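Local atomic coordinates of class II aldolase/adducin N-terminal domain-containing protein (Thermoplasma acidophilum, PDB entry 3M4R), a protein that is of undefined function but binds zinc through this class II aldolase/adducin-type domain, one part of a longer protein that is probably a short-chain dehydrogenase-like oxidoreductase. Residues Ala169-Val172 with Met173-Lys177; Ile183-Arg186 with Lys187-Leu190; Asp202-Ile205 with Asn206-Arg210. All coordinates share one frame; numbering follows the deposited sequence. Where two conformers were deposited one is given.

How the interactions relate
The three interactions follow one another along the chain, and interaction 2 is the middle layer. Its hairpin carries H188, a ligand of the zinc ion. Interaction 1 packs on one face of the hairpin: V172 CG1 lies 4.0 Å from I183 CD1, and V172 CG2 lies 4.0 Å from L185 CD2. Interaction 3 packs on the other face, where L190 CD2 is 3.7 Å from both V208 CG2 and I207 CG2. Interactions 1 and 3 do not touch; their centres are about 20 Å apart. Only interaction 2 supplies a metal ligand. The side chains of V172 and H204 are each about 10 Å from the zinc ion.

Interaction 1: Ala169-Val172 with Met173-Lys177; sequences AKEV and MNCFK
K170 bends at chi2 (-118°) and again at chi3, while the selenomethionine M173 stays extended until it turns at chi3 (84°). These bends bring K170 CE alongside the terminal methyl of M173, 3.9 Å from its CE. Both side chains point the same way. The K170 ammonium group continues to A87 O, which it hydrogen-bonds, and M173 packs on the same A87.

N174 folds its amide back toward the preceding turn, with CG beside the backbone N. Its ND2 reaches 3.0 Å from K170 O, but the angle is too poor for a hydrogen bond. K170 O is held instead by N174 N at 3.0 Å.

The helical backbone bonds run out here. M173 N bonds A169 O at 2.9 Å, and C175 N bonds E171 O at 2.9 Å. The last of the series is F176 N to V172 O, 3.1 Å. V172 O also takes a weak bond from C175 N. F176 is the first residue to leave helical geometry, and its ring meets F193 edge to face.

V172 is buried on the inner side of the helix, where it also touches L119 and L159. In one of its two conformers, C175 touches V157 and L159 of strand 156-159. Residues 169-175 form the C-terminal part of helix 166-175, the helix of a beta-alpha-beta crossover between strands 156-159 and 182-185.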
loop_
_atom_site.group_PDB
_atom_site.type_symbol
_atom_site.label_atom_id
_atom_site.label_comp_id
_atom_site.label_asym_id
_atom_site.label_seq_id
_atom_site.Cartn_x
_atom_site.Cartn_y
_atom_site.Cartn_z
ATOM N N ALA A 169 10.802 -3.784 -0.507
ATOM C CA ALA A 169 10.415 -2.550 -1.143
ATOM C C ALA A 169 11.225 -2.267 -2.382
ATOM O O ALA A 169 10.664 -1.817 -3.373
ATOM C CB ALA A 169 10.441 -1.322 -0.138
ATOM N N LYS A 170 12.515 -2.538 -2.338
ATOM C CA LYS A 170 13.389 -2.410 -3.517
ATOM C C LYS A 170 13.001 -3.326 -4.707
ATOM O O LYS A 170 13.031 -2.932 -5.877
ATOM C CB LYS A 170 14.803 -2.770 -3.078
ATOM C CG LYS A 170 15.331 -1.807 -1.995
ATOM C CD LYS A 170 16.535 -1.059 -2.420
ATOM C CE LYS A 170 16.340 -0.204 -3.668
ATOM N NZ LYS A 170 17.712 0.075 -4.143
ATOM N N GLU A 171 12.628 -4.551 -4.396
ATOM C CA GLU A 171 12.147 -5.499 -5.426
ATOM C C GLU A 171 10.822 -5.068 -6.008
ATOM O O GLU A 171 10.592 -5.197 -7.214
ATOM C CB GLU A 171 11.943 -6.850 -4.805
ATOM C CG GLU A 171 13.212 -7.585 -4.598
ATOM C CD GLU A 171 13.891 -7.949 -5.917
ATOM O OE1 GLU A 171 13.270 -8.611 -6.782
ATOM O OE2 GLU A 171 15.052 -7.540 -6.075
ATOM N N VAL A 172 9.945 -4.575 -5.133
ATOM C CA VAL A 172 8.684 -4.050 -5.563
ATOM C C VAL A 172 8.936 -2.884 -6.520
ATOM O O VAL A 172 8.367 -2.831 -7.619
ATOM C CB VAL A 172 7.826 -3.639 -4.364
ATOM C CG1 VAL A 172 6.727 -2.759 -4.789
ATOM C CG2 VAL A 172 7.350 -4.864 -3.626
HETATM N N MSE A 173 9.801 -1.965 -6.103
HETATM C CA MSE A 173 10.155 -0.848 -6.931
HETATM C C MSE A 173 10.605 -1.313 -8.307
HETATM O O MSE A 173 10.159 -0.782 -9.312
HETATM C CB MSE A 173 11.303 -0.053 -6.296
HETATM C CG MSE A 173 11.633 1.215 -7.036
HETATM SE SE MSE A 173 13.022 2.241 -6.091
HETATM C CE MSE A 173 14.576 1.336 -6.779
ATOM N N ASN A 174 11.513 -2.278 -8.340
ATOM C CA ASN A 174 12.122 -2.711 -9.592
ATOM C C ASN A 174 11.201 -3.573 -10.480
ATOM O O ASN A 174 11.385 -3.587 -11.685
ATOM C CB ASN A 174 13.420 -3.463 -9.323
ATOM C CG ASN A 174 14.504 -2.578 -8.674
ATOM O OD1 ASN A 174 14.600 -1.349 -8.920
ATOM N ND2 ASN A 174 15.332 -3.208 -7.837
ATOM N N CYS A 175 10.196 -4.243 -9.916
ATOM C CA CYS A 175 9.337 -5.092 -10.738
ATOM C C CYS A 175 8.132 -4.321 -11.251
ATOM O O CYS A 175 7.463 -4.759 -12.160
ATOM C CB CYS A 175 8.905 -6.334 -9.974
ATOM S SG CYS A 175 10.307 -7.353 -9.522
ATOM N N PHE A 176 7.863 -3.158 -10.667
ATOM C CA PHE A 176 6.759 -2.364 -11.147
ATOM C C PHE A 176 6.934 -2.102 -12.659
ATOM O O PHE A 176 8.015 -1.751 -13.090
ATOM C CB PHE A 176 6.641 -1.046 -10.381
ATOM C CG PHE A 176 5.539 -0.194 -10.897
ATOM C CD1 PHE A 176 4.225 -0.464 -10.545
ATOM C CD2 PHE A 176 5.797 0.817 -11.824
ATOM C CE1 PHE A 176 3.175 0.306 -11.044
ATOM C CE2 PHE A 176 4.748 1.586 -12.356
ATOM C CZ PHE A 176 3.430 1.329 -11.967
ATOM N N LYS A 177 5.883 -2.323 -13.453
ATOM C CA LYS A 177 5.873 -1.926 -14.884
ATOM C C LYS A 177 4.605 -1.118 -15.212
ATOM O O LYS A 177 3.518 -1.399 -14.687
ATOM C CB LYS A 177 5.959 -3.152 -15.805
ATOM C CG LYS A 177 7.318 -3.871 -15.809
#

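Interaction 2: Ile183-Arg186 with Lys187-Leu190. With ZN (zinc ion), chain B.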
loop_
_atom_site.group_PDB
_atom_site.type_symbol
_atom_site.label_atom_id
_atom_site.label_comp_id
_atom_site.label_asym_id
_atom_site.label_seq_id
_atom_site.Cartn_x
_atom_site.Cartn_y
_atom_site.Cartn_z
ATOM N N ILE A 183 0.557 -5.922 -7.842
ATOM C CA ILE A 183 1.736 -6.719 -7.559
ATOM C C ILE A 183 1.383 -7.668 -6.416
ATOM O O ILE A 183 0.949 -7.228 -5.352
ATOM C CB ILE A 183 2.911 -5.869 -7.119
ATOM C CG1 ILE A 183 3.348 -4.935 -8.262
ATOM C CG2 ILE A 183 4.049 -6.761 -6.662
ATOM C CD1 ILE A 183 4.517 -3.931 -7.856
ATOM N N VAL A 184 1.539 -8.963 -6.673
ATOM C CA VAL A 184 1.168 -10.031 -5.746
ATOM C C VAL A 184 2.423 -10.478 -5.020
ATOM O O VAL A 184 3.421 -10.768 -5.651
ATOM C CB VAL A 184 0.579 -11.224 -6.481
ATOM C CG1 VAL A 184 0.270 -12.380 -5.486
ATOM C CG2 VAL A 184 -0.673 -10.780 -7.224
ATOM N N LEU A 185 2.367 -10.504 -3.697
ATOM C CA LEU A 185 3.551 -10.824 -2.877
ATOM C C LEU A 185 3.271 -12.167 -2.224
ATOM O O LEU A 185 2.470 -12.255 -1.284
ATOM C CB LEU A 185 3.791 -9.716 -1.829
ATOM C CG LEU A 185 3.870 -8.239 -2.285
ATOM C CD1 LEU A 185 4.087 -7.271 -1.070
ATOM C CD2 LEU A 185 4.927 -8.036 -3.347
ATOM N N ARG A 186 3.880 -13.237 -2.741
ATOM C CA ARG A 186 3.576 -14.558 -2.235
ATOM C C ARG A 186 3.859 -14.660 -0.749
ATOM O O ARG A 186 4.871 -14.172 -0.274
ATOM C CB ARG A 186 4.317 -15.655 -3.006
ATOM C CG ARG A 186 3.906 -15.696 -4.470
ATOM C CD ARG A 186 4.486 -16.912 -5.198
ATOM N NE ARG A 186 3.829 -18.142 -4.791
ATOM C CZ ARG A 186 3.620 -19.188 -5.584
ATOM N NH1 ARG A 186 3.028 -20.253 -5.089
ATOM N NH2 ARG A 186 3.980 -19.162 -6.865
ATOM N N LYS A 187 2.920 -15.283 -0.044
ATOM C CA LYS A 187 2.971 -15.486 1.407
ATOM C C LYS A 187 2.983 -14.209 2.228
ATOM O O LYS A 187 3.472 -14.229 3.372
ATOM C CB LYS A 187 4.157 -16.365 1.804
ATOM C CG LYS A 187 4.268 -17.633 1.012
ATOM C CD LYS A 187 5.099 -18.730 1.752
ATOM C CE LYS A 187 5.292 -19.941 0.860
ATOM N NZ LYS A 187 6.700 -20.411 0.966
ATOM N N HIS A 188 2.486 -13.109 1.630
ATOM C CA HIS A 188 2.444 -11.793 2.258
ATOM C C HIS A 188 1.119 -11.113 1.934
ATOM O O HIS A 188 0.331 -10.879 2.823
ATOM C CB HIS A 188 3.618 -10.930 1.768
ATOM C CG HIS A 188 3.728 -9.578 2.432
ATOM N ND1 HIS A 188 4.786 -8.728 2.185
ATOM C CD2 HIS A 188 2.925 -8.928 3.319
ATOM C CE1 HIS A 188 4.611 -7.599 2.852
ATOM N NE2 HIS A 188 3.504 -7.701 3.571
ATOM N N GLY A 189 0.882 -10.766 0.674
ATOM C CA GLY A 189 -0.361 -10.092 0.335
ATOM C C GLY A 189 -0.335 -9.492 -1.045
ATOM O O GLY A 189 0.244 -10.062 -1.985
ATOM N N LEU A 190 -0.958 -8.321 -1.155
ATOM C CA LEU A 190 -1.184 -7.684 -2.430
ATOM C C LEU A 190 -0.920 -6.203 -2.353
ATOM O O LEU A 190 -1.259 -5.551 -1.358
ATOM C CB LEU A 190 -2.626 -7.899 -2.840
ATOM C CG LEU A 190 -3.116 -7.259 -4.151
ATOM C CD1 LEU A 190 -2.400 -7.816 -5.413
ATOM C CD2 LEU A 190 -4.611 -7.587 -4.261
HETATM ZN ZN ZN B . 2.627 -6.225 4.516
HETATM O O HOH W 1 3.563 -7.004 6.131
#
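A tight beta hairpin with a classic beta bulge presents the zinc ligand H188. H188 and G189 both face L185, and both bond to its backbone. L185 N donates to G189 O at 2.8 Å. L185 O accepts twice, from G189 N at 2.9 Å in the carbonyl plane and from H188 N at 3.0 Å above that plane. G189 sits at phi/psi 167/-143°, where its lack of a side chain avoids a clash with the carbonyl O of H188.

The H188 ring leaves the bulge with CG opposite the backbone N (chi1 -176°). It runs beside the L185 side chain, whose CD1 lies obliquely to the ring, 3.6 Å from H188 ND1. H188 NE2 binds the zinc ion at 2.0 Å, and a water is also 2.0 Å from the metal. E116, H130 and H132 bind the same ion.

On the other face of the hairpin V184 and L190 form a non-hydrogen-bonded pair. V184 CG2 is 3.9 Å from L190 CD1, and that methyl also reaches I183 O at 3.4 Å. The R186 guanidinium group turns outward from the hairpin and hydrogen-bonds T140 O, L144 O and S146 OG.

Strand 182-185 runs parallel to strand 156-159, and V184 shares backbone bonds with V157 and L159. L185 and H188 pack on L168 of helix 166-175, and L190 packs on helix 197-215.

Interaction 3: Asp202-Ile205 with Asn206-Arg210; sequences DRHI and NIVSR
D202 O receives the backbone N of N206 at 3.0 Å. The N206 amide folds back over the same turn, because its CG lies beside the backbone N (chi1 -82°). Its ND2 comes to 3.2 Å from D202 O, but the angle rules out a second bond. The D202 carboxylate turns elsewhere: OD2 forms a salt bridge with K198, and OD1 accepts from N6.

R203 O is bonded by I207 N at 3.2 Å. The side chain of I207 lies along the same carbonyl, its CD1 3.4 Å from R203 O. The guanidinium group of R203 extends away from the helix to D181, with which it forms a salt bridge, and to F193 O.

H204 marks the inner side of helix 197-215, which packs on strand 189-194 of the domain's mixed sheet. I207 and V208 share this side, and both also touch I136. The H204 ring crosses V208 at a slant, with CD2 4.1 Å from V208 CG2. Both ring nitrogens are engaged, ND1 by T192 OG1 and NE2 by S131 OG, which should fix the rotation of the ring. S131 lies between the zinc ligands H130 and H132 in sequence. V208 N bonds H204 O at 3.0 Å.

I205 sends its buried side chain onto L33. Its carbonyl takes S209 N at 2.8 Å. S209 OG stands between its own backbone N and carbonyl carbon (chi1 77°), which brings it to 3.1 Å from I205 O.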
loop_
_atom_site.group_PDB
_atom_site.type_symbol
_atom_site.label_atom_id
_atom_site.label_comp_id
_atom_site.label_asym_id
_atom_site.label_seq_id
_atom_site.Cartn_x
_atom_site.Cartn_y
_atom_site.Cartn_z
ATOM N N ASP A 202 -10.701 -0.595 -6.763
ATOM C CA ASP A 202 -11.351 -1.541 -7.691
ATOM C C ASP A 202 -10.361 -2.641 -8.103
ATOM O O ASP A 202 -10.736 -3.817 -8.235
ATOM C CB ASP A 202 -11.895 -0.825 -8.945
ATOM C CG ASP A 202 -13.143 0.060 -8.664
ATOM O OD1 ASP A 202 -13.794 -0.057 -7.582
ATOM O OD2 ASP A 202 -13.498 0.853 -9.580
ATOM N N ARG A 203 -9.101 -2.261 -8.334
ATOM C CA ARG A 203 -8.082 -3.229 -8.710
ATOM C C ARG A 203 -7.853 -4.212 -7.590
ATOM O O ARG A 203 -7.646 -5.408 -7.852
ATOM C CB ARG A 203 -6.741 -2.576 -9.049
ATOM C CG ARG A 203 -6.727 -1.866 -10.377
ATOM C CD ARG A 203 -5.546 -0.935 -10.621
ATOM N NE ARG A 203 -5.600 -0.481 -12.016
ATOM C CZ ARG A 203 -5.036 0.607 -12.514
ATOM N NH1 ARG A 203 -4.329 1.399 -11.759
ATOM N NH2 ARG A 203 -5.196 0.897 -13.798
ATOM N N HIS A 204 -7.905 -3.735 -6.346
ATOM C CA HIS A 204 -7.716 -4.635 -5.216
ATOM C C HIS A 204 -8.827 -5.702 -5.143
ATOM O O HIS A 204 -8.564 -6.897 -4.974
ATOM C CB HIS A 204 -7.672 -3.845 -3.914
ATOM C CG HIS A 204 -6.680 -4.377 -2.934
ATOM N ND1 HIS A 204 -5.370 -3.933 -2.891
ATOM C CD2 HIS A 204 -6.795 -5.303 -1.954
ATOM C CE1 HIS A 204 -4.710 -4.614 -1.960
ATOM N NE2 HIS A 204 -5.558 -5.423 -1.352
ATOM N N ILE A 205 -10.073 -5.254 -5.254
ATOM C CA ILE A 205 -11.222 -6.164 -5.148
ATOM C C ILE A 205 -11.207 -7.184 -6.273
ATOM O O ILE A 205 -11.349 -8.384 -6.021
ATOM C CB ILE A 205 -12.569 -5.399 -5.124
ATOM C CG1 ILE A 205 -12.675 -4.502 -3.886
ATOM C CG2 ILE A 205 -13.766 -6.376 -5.205
ATOM C CD1 ILE A 205 -12.376 -5.221 -2.565
ATOM N N ASN A 206 -11.030 -6.703 -7.504
ATOM C CA ASN A 206 -11.015 -7.566 -8.698
ATOM C C ASN A 206 -10.005 -8.689 -8.537
ATOM O O ASN A 206 -10.347 -9.849 -8.724
ATOM C CB ASN A 206 -10.755 -6.725 -9.962
ATOM C CG ASN A 206 -12.029 -6.064 -10.479
ATOM O OD1 ASN A 206 -13.106 -6.677 -10.414
ATOM N ND2 ASN A 206 -11.927 -4.848 -11.011
ATOM N N ILE A 207 -8.801 -8.367 -8.067
ATOM C CA ILE A 207 -7.757 -9.382 -7.899
ATOM C C ILE A 207 -8.037 -10.354 -6.768
ATOM O O ILE A 207 -7.913 -11.583 -6.945
ATOM C CB ILE A 207 -6.383 -8.758 -7.700
ATOM C CG1 ILE A 207 -5.899 -8.143 -9.029
ATOM C CG2 ILE A 207 -5.382 -9.788 -7.164
ATOM C CD1 ILE A 207 -4.871 -7.034 -8.814
ATOM N N VAL A 208 -8.461 -9.854 -5.621
ATOM C CA VAL A 208 -8.673 -10.745 -4.493
ATOM C C VAL A 208 -9.865 -11.658 -4.792
ATOM O O VAL A 208 -9.821 -12.841 -4.500
ATOM C CB VAL A 208 -8.906 -9.978 -3.183
ATOM C CG1 VAL A 208 -9.342 -10.907 -2.088
ATOM C CG2 VAL A 208 -7.602 -9.206 -2.774
ATOM N N SER A 209 -10.911 -11.095 -5.394
ATOM C CA SER A 209 -12.140 -11.834 -5.642
ATOM C C SER A 209 -11.879 -12.936 -6.665
ATOM O O SER A 209 -12.453 -14.008 -6.559
ATOM C CB SER A 209 -13.310 -10.905 -6.020
ATOM O OG SER A 209 -13.250 -10.448 -7.361
ATOM N N ARG A 210 -10.968 -12.686 -7.604
ATOM C CA ARG A 210 -10.480 -13.719 -8.514
ATOM C C ARG A 210 -9.709 -14.831 -7.796
ATOM O O ARG A 210 -9.878 -16.025 -8.117
ATOM C CB ARG A 210 -9.664 -13.129 -9.670
ATOM C CG ARG A 210 -10.508 -12.246 -10.584
ATOM C CD ARG A 210 -9.693 -11.443 -11.597
ATOM N NE ARG A 210 -9.366 -12.261 -12.761
ATOM C CZ ARG A 210 -8.938 -11.789 -13.931
ATOM N NH1 ARG A 210 -8.658 -12.626 -14.919
ATOM N NH2 ARG A 210 -8.766 -10.481 -14.117
#